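Phosphatidylglycerophosphatase B (Bacillus subtilis, PDB 6FMX) removes the terminal phosphate of phosphatidylglycerophosphate to give phosphatidylglycerol, and also acts on undecaprenyl pyrophosphate in making the lipid carrier undecaprenyl phosphate. Local coordinates at residues Y21-L33 / T193-F207. Sequence-based numbering, arbitrary orientation.
Sequences YKPVSLFLFFLIL and TDVLGGFSLGLLLFF. With OLC ((2R)-2,3-dihydroxypropyl (9Z)-octadec-9-enoate), chain C; OLC ((2R)-2,3-dihydroxypropyl (9Z)-octadec-9-enoate), chain D.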
loop_
_atom_site.group_PDB
_atom_site.type_symbol
_atom_site.label_atom_id
_atom_site.label_comp_id
_atom_site.label_asym_id
_atom_site.label_seq_id
_atom_site.Cartn_x
_atom_site.Cartn_y
_atom_site.Cartn_z
ATOM N N TYR A 21 -16.410 -5.088 10.752
ATOM C CA TYR A 21 -15.392 -6.052 11.163
ATOM C C TYR A 21 -14.037 -5.765 10.523
ATOM O O TYR A 21 -13.024 -5.628 11.226
ATOM C CB TYR A 21 -15.858 -7.471 10.826
ATOM C CG TYR A 21 -15.086 -8.568 11.530
ATOM C CD1 TYR A 21 -15.639 -9.253 12.607
ATOM C CD2 TYR A 21 -13.812 -8.932 11.109
ATOM C CE1 TYR A 21 -14.938 -10.262 13.253
ATOM C CE2 TYR A 21 -13.105 -9.935 11.750
ATOM C CZ TYR A 21 -13.672 -10.597 12.819
ATOM O OH TYR A 21 -12.966 -11.596 13.452
ATOM N N LYS A 22 -13.988 -5.672 9.187
ATOM C CA LYS A 22 -12.689 -5.652 8.518
ATOM C C LYS A 22 -11.884 -4.369 8.755
ATOM O O LYS A 22 -10.680 -4.476 9.020
ATOM C CB LYS A 22 -12.819 -5.951 7.010
ATOM C CG LYS A 22 -13.861 -5.169 6.203
ATOM C CD LYS A 22 -14.526 -6.088 5.190
ATOM C CE LYS A 22 -15.377 -7.136 5.897
ATOM N NZ LYS A 22 -16.646 -6.549 6.413
ATOM N N PRO A 23 -12.456 -3.156 8.683
ATOM C CA PRO A 23 -11.614 -1.984 8.971
ATOM C C PRO A 23 -11.242 -1.852 10.438
ATOM O O PRO A 23 -10.162 -1.328 10.740
ATOM C CB PRO A 23 -12.473 -0.806 8.490
ATOM C CG PRO A 23 -13.856 -1.265 8.680
ATOM C CD PRO A 23 -13.842 -2.744 8.385
ATOM N N VAL A 24 -12.083 -2.329 11.361
ATOM C CA VAL A 24 -11.730 -2.260 12.776
ATOM C C VAL A 24 -10.601 -3.234 13.097
ATOM O O VAL A 24 -9.691 -2.916 13.874
ATOM C CB VAL A 24 -12.970 -2.512 13.653
ATOM C CG1 VAL A 24 -12.573 -2.613 15.116
ATOM C CG2 VAL A 24 -13.968 -1.394 13.465
ATOM N N SER A 25 -10.640 -4.433 12.509
ATOM C CA SER A 25 -9.584 -5.412 12.749
ATOM C C SER A 25 -8.237 -4.899 12.257
ATOM O O SER A 25 -7.212 -5.070 12.929
ATOM C CB SER A 25 -9.933 -6.733 12.066
ATOM O OG SER A 25 -11.128 -7.283 12.600
ATOM N N LEU A 26 -8.223 -4.262 11.083
ATOM C CA LEU A 26 -6.989 -3.694 10.551
ATOM C C LEU A 26 -6.482 -2.553 11.421
ATOM O O LEU A 26 -5.270 -2.401 11.619
ATOM C CB LEU A 26 -7.214 -3.208 9.122
ATOM C CG LEU A 26 -7.526 -4.299 8.105
ATOM C CD1 LEU A 26 -8.180 -3.712 6.865
ATOM C CD2 LEU A 26 -6.248 -5.029 7.740
ATOM N N PHE A 27 -7.397 -1.727 11.935
ATOM C CA PHE A 27 -6.996 -0.633 12.814
ATOM C C PHE A 27 -6.416 -1.161 14.115
ATOM O O PHE A 27 -5.400 -0.648 14.606
ATOM C CB PHE A 27 -8.194 0.273 13.095
ATOM C CG PHE A 27 -7.892 1.410 14.021
ATOM C CD1 PHE A 27 -7.066 2.447 13.623
ATOM C CD2 PHE A 27 -8.454 1.453 15.287
ATOM C CE1 PHE A 27 -6.793 3.500 14.475
ATOM C CE2 PHE A 27 -8.189 2.504 16.141
ATOM C CZ PHE A 27 -7.357 3.528 15.733
ATOM N N LEU A 28 -7.052 -2.182 14.692
ATOM C CA LEU A 28 -6.527 -2.788 15.910
ATOM C C LEU A 28 -5.197 -3.485 15.643
ATOM O O LEU A 28 -4.295 -3.455 16.487
ATOM C CB LEU A 28 -7.546 -3.771 16.482
ATOM C CG LEU A 28 -8.794 -3.092 17.058
ATOM C CD1 LEU A 28 -9.809 -4.114 17.547
ATOM C CD2 LEU A 28 -8.409 -2.144 18.176
ATOM N N PHE A 29 -5.060 -4.115 14.475
ATOM C CA PHE A 29 -3.791 -4.743 14.127
ATOM C C PHE A 29 -2.676 -3.710 14.044
ATOM O O PHE A 29 -1.545 -3.976 14.461
ATOM C CB PHE A 29 -3.912 -5.495 12.803
ATOM C CG PHE A 29 -2.607 -6.058 12.309
ATOM C CD1 PHE A 29 -2.064 -7.196 12.883
ATOM C CD2 PHE A 29 -1.915 -5.439 11.283
ATOM C CE1 PHE A 29 -0.860 -7.714 12.430
ATOM C CE2 PHE A 29 -0.714 -5.955 10.827
ATOM C CZ PHE A 29 -0.185 -7.094 11.405
ATOM N N PHE A 30 -2.970 -2.527 13.503
ATOM C CA PHE A 30 -1.935 -1.504 13.404
ATOM C C PHE A 30 -1.492 -1.030 14.783
ATOM O O PHE A 30 -0.293 -0.838 15.022
ATOM C CB PHE A 30 -2.413 -0.318 12.571
ATOM C CG PHE A 30 -1.457 0.835 12.581
ATOM C CD1 PHE A 30 -0.357 0.845 11.740
ATOM C CD2 PHE A 30 -1.652 1.910 13.429
ATOM C CE1 PHE A 30 0.533 1.900 11.755
ATOM C CE2 PHE A 30 -0.762 2.972 13.440
ATOM C CZ PHE A 30 0.331 2.965 12.605
ATOM N N LEU A 31 -2.447 -0.810 15.695
ATOM C CA LEU A 31 -2.096 -0.369 17.042
ATOM C C LEU A 31 -1.200 -1.382 17.733
ATOM O O LEU A 31 -0.217 -1.017 18.389
ATOM C CB LEU A 31 -3.355 -0.135 17.882
ATOM C CG LEU A 31 -4.351 0.942 17.457
ATOM C CD1 LEU A 31 -5.536 1.016 18.441
ATOM C CD2 LEU A 31 -3.645 2.279 17.362
ATOM N N ILE A 32 -1.535 -2.662 17.601
ATOM C CA ILE A 32 -0.745 -3.704 18.237
ATOM C C ILE A 32 0.662 -3.729 17.651
ATOM O O ILE A 32 1.652 -3.853 18.383
ATOM C CB ILE A 32 -1.470 -5.053 18.105
ATOM C CG1 ILE A 32 -2.624 -5.090 19.110
ATOM C CG2 ILE A 32 -0.521 -6.206 18.341
ATOM C CD1 ILE A 32 -3.586 -6.214 18.886
ATOM N N LEU A 33 0.773 -3.566 16.330
ATOM C CA LEU A 33 2.090 -3.488 15.699
ATOM C C LEU A 33 2.857 -2.246 16.141
ATOM O O LEU A 33 4.066 -2.318 16.404
ATOM C CB LEU A 33 1.947 -3.497 14.177
ATOM C CG LEU A 33 2.253 -4.794 13.448
ATOM C CD1 LEU A 33 2.243 -4.537 11.953
ATOM C CD2 LEU A 33 3.608 -5.312 13.896
ATOM N N THR A 193 7.770 -5.321 9.621
ATOM C CA THR A 193 6.676 -4.722 10.383
ATOM C C THR A 193 6.283 -3.353 9.842
ATOM O O THR A 193 5.108 -2.972 9.944
ATOM C CB THR A 193 7.042 -4.620 11.865
ATOM O OG1 THR A 193 8.331 -4.009 11.999
ATOM C CG2 THR A 193 7.053 -6.003 12.498
ATOM N N ASP A 194 7.235 -2.587 9.290
ATOM C CA ASP A 194 6.859 -1.364 8.584
ATOM C C ASP A 194 5.899 -1.674 7.446
ATOM O O ASP A 194 4.955 -0.916 7.190
ATOM C CB ASP A 194 8.078 -0.641 8.000
ATOM C CG ASP A 194 9.135 -0.318 9.021
ATOM O OD1 ASP A 194 8.793 -0.070 10.199
ATOM O OD2 ASP A 194 10.316 -0.271 8.606
ATOM N N VAL A 195 6.160 -2.769 6.729
ATOM C CA VAL A 195 5.339 -3.141 5.581
ATOM C C VAL A 195 3.951 -3.572 6.036
ATOM O O VAL A 195 2.933 -3.137 5.481
ATOM C CB VAL A 195 6.040 -4.244 4.771
ATOM C CG1 VAL A 195 5.079 -4.860 3.756
ATOM C CG2 VAL A 195 7.279 -3.669 4.074
ATOM N N LEU A 196 3.891 -4.453 7.041
ATOM C CA LEU A 196 2.601 -4.901 7.557
ATOM C C LEU A 196 1.801 -3.734 8.126
ATOM O O LEU A 196 0.581 -3.665 7.941
ATOM C CB LEU A 196 2.799 -5.987 8.618
ATOM C CG LEU A 196 3.450 -7.314 8.226
ATOM C CD1 LEU A 196 3.637 -8.193 9.448
ATOM C CD2 LEU A 196 2.628 -8.034 7.195
ATOM N N GLY A 197 2.469 -2.805 8.818
ATOM C CA GLY A 197 1.777 -1.625 9.312
ATOM C C GLY A 197 1.173 -0.794 8.199
ATOM O O GLY A 197 0.033 -0.333 8.303
ATOM N N GLY A 198 1.927 -0.590 7.115
ATOM C CA GLY A 198 1.397 0.159 5.988
ATOM C C GLY A 198 0.312 -0.599 5.249
ATOM O O GLY A 198 -0.691 -0.010 4.831
ATOM N N PHE A 199 0.497 -1.913 5.072
ATOM C CA PHE A 199 -0.551 -2.767 4.515
ATOM C C PHE A 199 -1.872 -2.555 5.241
ATOM O O PHE A 199 -2.908 -2.300 4.616
ATOM C CB PHE A 199 -0.153 -4.244 4.617
ATOM C CG PHE A 199 0.716 -4.740 3.488
ATOM C CD1 PHE A 199 1.000 -3.943 2.393
ATOM C CD2 PHE A 199 1.237 -6.023 3.529
ATOM C CE1 PHE A 199 1.803 -4.417 1.363
ATOM C CE2 PHE A 199 2.044 -6.504 2.494
ATOM C CZ PHE A 199 2.323 -5.700 1.414
ATOM N N SER A 200 -1.849 -2.668 6.568
ATOM C CA SER A 200 -3.100 -2.666 7.320
ATOM C C SER A 200 -3.833 -1.338 7.204
ATOM O O SER A 200 -5.067 -1.329 7.105
ATOM C CB SER A 200 -2.841 -3.030 8.784
ATOM O OG SER A 200 -2.136 -2.024 9.469
ATOM N N LEU A 201 -3.115 -0.216 7.187
ATOM C CA LEU A 201 -3.791 1.075 7.101
ATOM C C LEU A 201 -4.188 1.463 5.677
ATOM O O LEU A 201 -5.217 2.125 5.496
ATOM C CB LEU A 201 -2.926 2.173 7.717
ATOM C CG LEU A 201 -2.691 2.093 9.226
ATOM C CD1 LEU A 201 -1.880 3.276 9.673
ATOM C CD2 LEU A 201 -4.005 2.066 9.981
ATOM N N GLY A 202 -3.408 1.084 4.665
ATOM C CA GLY A 202 -3.856 1.284 3.298
ATOM C C GLY A 202 -5.100 0.476 2.990
ATOM O O GLY A 202 -6.038 0.972 2.355
ATOM N N LEU A 203 -5.132 -0.782 3.439
ATOM C CA LEU A 203 -6.314 -1.618 3.266
ATOM C C LEU A 203 -7.506 -1.051 4.029
ATOM O O LEU A 203 -8.645 -1.098 3.549
ATOM C CB LEU A 203 -6.000 -3.038 3.734
ATOM C CG LEU A 203 -6.558 -4.287 3.048
ATOM C CD1 LEU A 203 -6.615 -4.138 1.531
ATOM C CD2 LEU A 203 -5.697 -5.480 3.445
ATOM N N LEU A 204 -7.257 -0.511 5.224
ATOM C CA LEU A 204 -8.316 0.145 5.983
ATOM C C LEU A 204 -8.938 1.286 5.184
ATOM O O LEU A 204 -10.166 1.403 5.096
ATOM C CB LEU A 204 -7.750 0.649 7.315
ATOM C CG LEU A 204 -8.704 1.193 8.380
ATOM C CD1 LEU A 204 -8.039 1.023 9.729
ATOM C CD2 LEU A 204 -8.989 2.654 8.146
ATOM N N LEU A 205 -8.099 2.151 4.598
ATOM C CA LEU A 205 -8.620 3.266 3.810
ATOM C C LEU A 205 -9.392 2.783 2.593
ATOM O O LEU A 205 -10.399 3.398 2.216
ATOM C CB LEU A 205 -7.481 4.190 3.384
ATOM C CG LEU A 205 -6.850 4.931 4.566
ATOM C CD1 LEU A 205 -5.593 5.680 4.150
ATOM C CD2 LEU A 205 -7.865 5.888 5.151
ATOM N N PHE A 206 -8.931 1.695 1.968
ATOM C CA PHE A 206 -9.680 1.077 0.880
ATOM C C PHE A 206 -11.078 0.672 1.331
ATOM O O PHE A 206 -12.080 1.023 0.692
ATOM C CB PHE A 206 -8.916 -0.141 0.348
ATOM C CG PHE A 206 -9.794 -1.165 -0.347
ATOM C CD1 PHE A 206 -10.412 -0.872 -1.553
ATOM C CD2 PHE A 206 -9.986 -2.424 0.205
ATOM C CE1 PHE A 206 -11.208 -1.813 -2.195
ATOM C CE2 PHE A 206 -10.780 -3.364 -0.426
ATOM C CZ PHE A 206 -11.393 -3.060 -1.626
ATOM N N PHE A 207 -11.165 -0.089 2.427
ATOM C CA PHE A 207 -12.471 -0.552 2.885
ATOM C C PHE A 207 -13.370 0.617 3.252
ATOM O O PHE A 207 -14.590 0.564 3.040
ATOM C CB PHE A 207 -12.320 -1.506 4.066
ATOM C CG PHE A 207 -11.931 -2.893 3.663
ATOM C CD1 PHE A 207 -12.788 -3.671 2.902
ATOM C CD2 PHE A 207 -10.705 -3.420 4.036
ATOM C CE1 PHE A 207 -12.433 -4.952 2.524
ATOM C CE2 PHE A 207 -10.345 -4.699 3.665
ATOM C CZ PHE A 207 -11.209 -5.466 2.906
HETATM C C18 OLC C . -7.399 -9.154 12.710
HETATM C C10 OLC C . -3.386 -10.267 15.526
HETATM C C9 OLC C . -2.096 -10.436 15.730
HETATM C C17 OLC C . -7.318 -9.670 14.148
HETATM C C11 OLC C . -4.041 -8.886 15.611
HETATM C C8 OLC C . -1.199 -9.241 16.047
HETATM C C24 OLC C . 6.980 -10.732 23.096
HETATM C C16 OLC C . -8.281 -8.938 15.087
HETATM C C12 OLC C . -5.081 -8.926 16.733
HETATM C C7 OLC C . 0.271 -9.641 15.908
HETATM C C15 OLC C . -7.910 -7.464 15.262
HETATM C C13 OLC C . -5.947 -7.672 16.810
HETATM C C6 OLC C . 1.135 -8.391 15.730
HETATM C C14 OLC C . -6.403 -7.264 15.419
HETATM C C5 OLC C . 2.408 -8.755 14.970
HETATM C C4 OLC C . 3.623 -8.387 15.814
HETATM C C3 OLC C . 3.881 -9.493 16.835
HETATM C C2 OLC C . 3.640 -8.929 18.229
HETATM C C21 OLC C . 5.530 -10.405 21.113
HETATM C C1 OLC C . 4.216 -9.901 19.250
HETATM C C22 OLC C . 6.121 -9.735 22.329
HETATM O O19 OLC C . 4.086 -11.070 19.095
HETATM O O25 OLC C . 7.803 -10.008 23.970
HETATM O O23 OLC C . 6.916 -8.690 21.860
HETATM O O20 OLC C . 4.903 -9.408 20.362
HETATM C C18 OLC D . -5.771 -6.177 22.332
HETATM C C10 OLC D . -1.503 -0.422 22.563
HETATM C C9 OLC D . -1.388 0.866 22.308
HETATM C C17 OLC D . -6.511 -5.652 21.105
HETATM C C11 OLC D . -1.742 -1.412 21.432
HETATM C C8 OLC D . -1.493 1.383 20.875
HETATM C C24 OLC D . 9.379 3.364 24.733
HETATM C C16 OLC D . -6.685 -4.142 21.244
HETATM C C12 OLC D . -2.952 -2.280 21.755
HETATM C C7 OLC D . -0.718 2.692 20.723
HETATM C C15 OLC D . -5.313 -3.472 21.264
HETATM C C13 OLC D . -4.146 -1.404 22.141
HETATM C C6 OLC D . 0.755 2.379 20.473
HETATM C C14 OLC D . -5.468 -1.999 21.647
HETATM C C5 OLC D . 1.604 3.535 20.996
HETATM C C4 OLC D . 3.053 3.084 21.128
HETATM C C3 OLC D . 3.323 2.642 22.563
HETATM C C2 OLC D . 4.779 2.213 22.696
HETATM C C21 OLC D . 7.603 4.553 23.489
HETATM C C1 OLC D . 5.656 3.445 22.903
HETATM C C22 OLC D . 8.490 4.598 24.717
HETATM O O19 OLC D . 5.249 4.522 22.627
HETATM O O25 OLC D . 10.711 3.787 24.809
HETATM O O23 OLC D . 9.286 5.744 24.645
HETATM O O20 OLC D . 6.945 3.320 23.434
#
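From Pro23 beside Leu204, through Leu26 beside Ser200, to Phe30 beside Gly197, helices 21-33 and 193-207 run nearly antiparallel, their axes 8.6 Å apart at closest and 155° between directions. No hydrogen bond joins them. At the centre Leu26 is a knob in the hole formed by Ser200, Leu203, Leu204 and Phe207; its CD1 reaches the Phe207 ring at CD2 (3.8 Å). Lys22 lays its aliphatic chain across that ring, CG standing 3.8 Å from the centroid, while Phe206 lies against the opposite face. Leu204 sends CD1 to Phe27 CB (3.5 Å) and close to the Pro23 carbonyl oxygen, its CG lying opposite the main-chain nitrogen (chi1 -171°).

Ser200 keeps its hydroxyl on its own helix, OG donating to Gly197 O (3.0 Å) from above the carbonyl plane, so this polar group is satisfied within an apolar seam. Phe29 turns its edge to Ser200 and to Leu196 O, and another part of its rim to a monoolein chain. One residue on, with nearly the same first torsion (chi1 173°), Phe30 points to the other flank of the seam: Leu201 CD1 sits over the middle of one face, 3.5 Å from the centroid, and Phe136 and Leu114 also pack on this residue. An alanine in place of Phe30 is likely to leave Leu201 CD1 without its aromatic bed and open a gap beside Gly197. Leu33 CD1 comes to 3.6 Å from Gly197 N, while its CD2 meets Thr193 CG2 (3.8 Å).

Thr193 OG1 is hydrogen-bonded to Asp46, and neighbouring Asp194, in a salt bridge with Arg120, is inferred to stabilise His190, the probable nucleophile. The pairing is antiparallel transmembrane helix packing, the N-terminal helix lying along helix 192-215 of the PAP2 phosphatase fold, with one monoolein along its flank and another on its outer side.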